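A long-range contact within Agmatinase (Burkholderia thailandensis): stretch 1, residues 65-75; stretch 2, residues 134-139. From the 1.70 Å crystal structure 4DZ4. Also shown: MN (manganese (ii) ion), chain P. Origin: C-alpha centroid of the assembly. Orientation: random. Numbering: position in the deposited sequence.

Stretch 1, residues 65-75: GARLGPSAVRA
Stretch 2, residues 134-139: TLGGDH

How do the two backbones lie against each other? After Gly65 (phi/psi 143/-20), residues 66-68 form a 3-10 segment, and a helix starts at Gly69 and runs on beyond Ala75. Thr134 and Leu135 are extended, at -108/137 and -105/126; Gly136 follows at -90/178, then a cis peptide bond leads into Gly137 at 85/151. Helix and strand axes approach to 7.2 Å, their N-to-C directions 116° apart. The register pairs Ala66 CA with Gly137 CA at 4.7 Å and Pro70 CA with Leu135 CA at 5.3 Å.

What ties the backbones together? Gly137 N donates a hydrogen bond to Ala66 O at 2.8 Å, with an angle of 147° at the hydrogen. Ala66 O also accepts from Gly69 N at 2.9 Å, so one carbonyl serves both the helix start and the other stretch.

Why does glycine suit position 69? An ideal CB on Gly69 would point toward the other stretch and lie 2.4 Å from Gly136 O, a clash. Without one, Gly69 CA makes a CA-H...O contact with Gly136 O at 3.5 Å. Pro70 N also sits 3.3 Å from Gly136 O, but it has no hydrogen to share.

Which side chains fill the interface? Leu135 (chi1 m, chi2 t) points toward the helix and has the largest covered area of any residue here. Leu135 CD1 lies 4.0 Å from CG1 of Val73 (chi1 t), and Leu135 CB lies 4.3 Å from Pro70 CB. The C-gamma exo ring of Pro70 also meets backbone: its CD is 3.2 Å from Gly136 O. Ala66 points toward stretch 2, its CB 3.8 Å from Asp138 N. Beyond this packing, His139 ND1 binds manganese at 2.2 Å.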

# COMPACT_ATOMS: atom_id res chain seq x y z
N GLY B 65 -10.27 12.74 3.84
CA GLY B 65 -8.84 12.69 3.54
C GLY B 65 -8.34 13.93 2.81
O GLY B 65 -7.13 14.19 2.77
N ALA B 66 -9.25 14.66 2.19
CA ALA B 66 -8.85 15.87 1.46
C ALA B 66 -8.23 16.93 2.33
O ALA B 66 -7.62 17.87 1.81
CB ALA B 66 -10.01 16.43 0.65
N ARG B 67 -8.37 16.82 3.65
CA ARG B 67 -7.71 17.80 4.52
C ARG B 67 -6.17 17.83 4.33
O ARG B 67 -5.54 18.84 4.56
CB ARG B 67 -8.07 17.56 6.01
CG ARG B 67 -7.49 16.27 6.59
CD ARG B 67 -7.78 16.18 8.12
NE ARG B 67 -9.22 16.10 8.35
CZ ARG B 67 -9.81 16.02 9.53
NH1 ARG B 67 -9.07 15.93 10.64
NH2 ARG B 67 -11.14 16.00 9.60
N LEU B 68 -5.59 16.70 3.92
CA LEU B 68 -4.17 16.62 3.69
C LEU B 68 -3.78 16.95 2.23
O LEU B 68 -2.61 16.88 1.86
CB LEU B 68 -3.70 15.22 4.08
CG LEU B 68 -3.67 14.90 5.58
CD1 LEU B 68 -3.49 13.39 5.72
CD2 LEU B 68 -2.55 15.67 6.29
N GLY B 69 -4.76 17.29 1.42
CA GLY B 69 -4.51 17.59 0.00
C GLY B 69 -3.44 18.66 -0.25
O GLY B 69 -2.58 18.49 -1.12
N PRO B 70 -3.48 19.78 0.48
CA PRO B 70 -2.50 20.81 0.14
C PRO B 70 -1.06 20.36 0.33
O PRO B 70 -0.20 20.63 -0.53
CB PRO B 70 -2.86 21.96 1.10
CG PRO B 70 -4.34 21.80 1.29
CD PRO B 70 -4.51 20.29 1.39
N SER B 71 -0.79 19.64 1.43
CA SER B 71 0.57 19.14 1.66
C SER B 71 0.96 18.15 0.57
O SER B 71 2.11 18.10 0.16
CB SER B 71 0.71 18.52 3.07
OG SER B 71 -0.16 17.41 3.24
N ALA B 72 -0.01 17.34 0.13
CA ALA B 72 0.28 16.32 -0.88
C ALA B 72 0.63 16.98 -2.21
O ALA B 72 1.55 16.53 -2.91
CB ALA B 72 -0.90 15.36 -1.05
N VAL B 73 -0.11 18.01 -2.58
CA VAL B 73 0.14 18.70 -3.84
C VAL B 73 1.50 19.44 -3.79
O VAL B 73 2.26 19.39 -4.76
CB VAL B 73 -1.01 19.65 -4.21
CG1 VAL B 73 -0.67 20.43 -5.50
CG2 VAL B 73 -2.29 18.82 -4.42
N ARG B 74 1.81 20.09 -2.67
CA ARG B 74 3.14 20.67 -2.50
C ARG B 74 4.27 19.65 -2.69
O ARG B 74 5.21 19.90 -3.46
CB ARG B 74 3.28 21.36 -1.14
CG ARG B 74 2.45 22.62 -1.05
CD ARG B 74 2.59 23.20 0.34
NE ARG B 74 1.88 24.50 0.48
CZ ARG B 74 0.76 24.72 1.18
NH1 ARG B 74 0.15 23.77 1.91
NH2 ARG B 74 0.27 25.96 1.21
N ALA B 75 4.18 18.50 -2.01
CA ALA B 75 5.19 17.46 -2.14
C ALA B 75 5.30 16.95 -3.58
O ALA B 75 6.39 16.64 -4.04
CB ALA B 75 4.91 16.29 -1.18
N THR B 134 -5.68 28.30 -5.28
CA THR B 134 -5.92 27.68 -3.98
C THR B 134 -5.93 26.15 -4.10
O THR B 134 -6.49 25.61 -5.04
CB THR B 134 -7.22 28.22 -3.37
OG1 THR B 134 -7.18 29.66 -3.36
CG2 THR B 134 -7.39 27.74 -1.91
N LEU B 135 -5.27 25.49 -3.16
CA LEU B 135 -5.18 24.01 -3.15
C LEU B 135 -6.13 23.52 -2.06
O LEU B 135 -6.00 23.94 -0.91
CB LEU B 135 -3.75 23.58 -2.81
CG LEU B 135 -2.65 24.18 -3.70
CD1 LEU B 135 -1.24 23.72 -3.26
CD2 LEU B 135 -2.93 23.83 -5.16
N GLY B 136 -7.04 22.62 -2.43
CA GLY B 136 -7.93 22.00 -1.47
C GLY B 136 -7.33 20.71 -0.89
O GLY B 136 -6.27 20.27 -1.30
N GLY B 137 -8.02 20.04 0.04
CA GLY B 137 -9.31 20.49 0.57
C GLY B 137 -10.46 20.03 -0.32
O GLY B 137 -10.33 19.86 -1.55
N ASP B 138 -11.61 19.83 0.31
CA ASP B 138 -12.79 19.40 -0.44
C ASP B 138 -13.45 20.55 -1.20
O ASP B 138 -13.10 21.73 -1.01
CB ASP B 138 -13.76 18.57 0.45
CG ASP B 138 -14.60 19.45 1.42
OD1 ASP B 138 -15.15 20.49 0.98
OD2 ASP B 138 -14.76 19.04 2.60
N HIS B 139 -14.34 20.21 -2.12
CA HIS B 139 -14.86 21.22 -3.05
C HIS B 139 -15.67 22.32 -2.41
O HIS B 139 -15.88 23.38 -3.03
CB HIS B 139 -15.67 20.54 -4.17
CG HIS B 139 -15.43 21.17 -5.53
ND1 HIS B 139 -15.64 20.50 -6.69
CD2 HIS B 139 -14.99 22.44 -5.89
CE1 HIS B 139 -15.33 21.29 -7.72
NE2 HIS B 139 -14.93 22.49 -7.24
MN MN P . -16.79 18.65 -6.82
O HOH W 1 -17.47 16.83 -6.64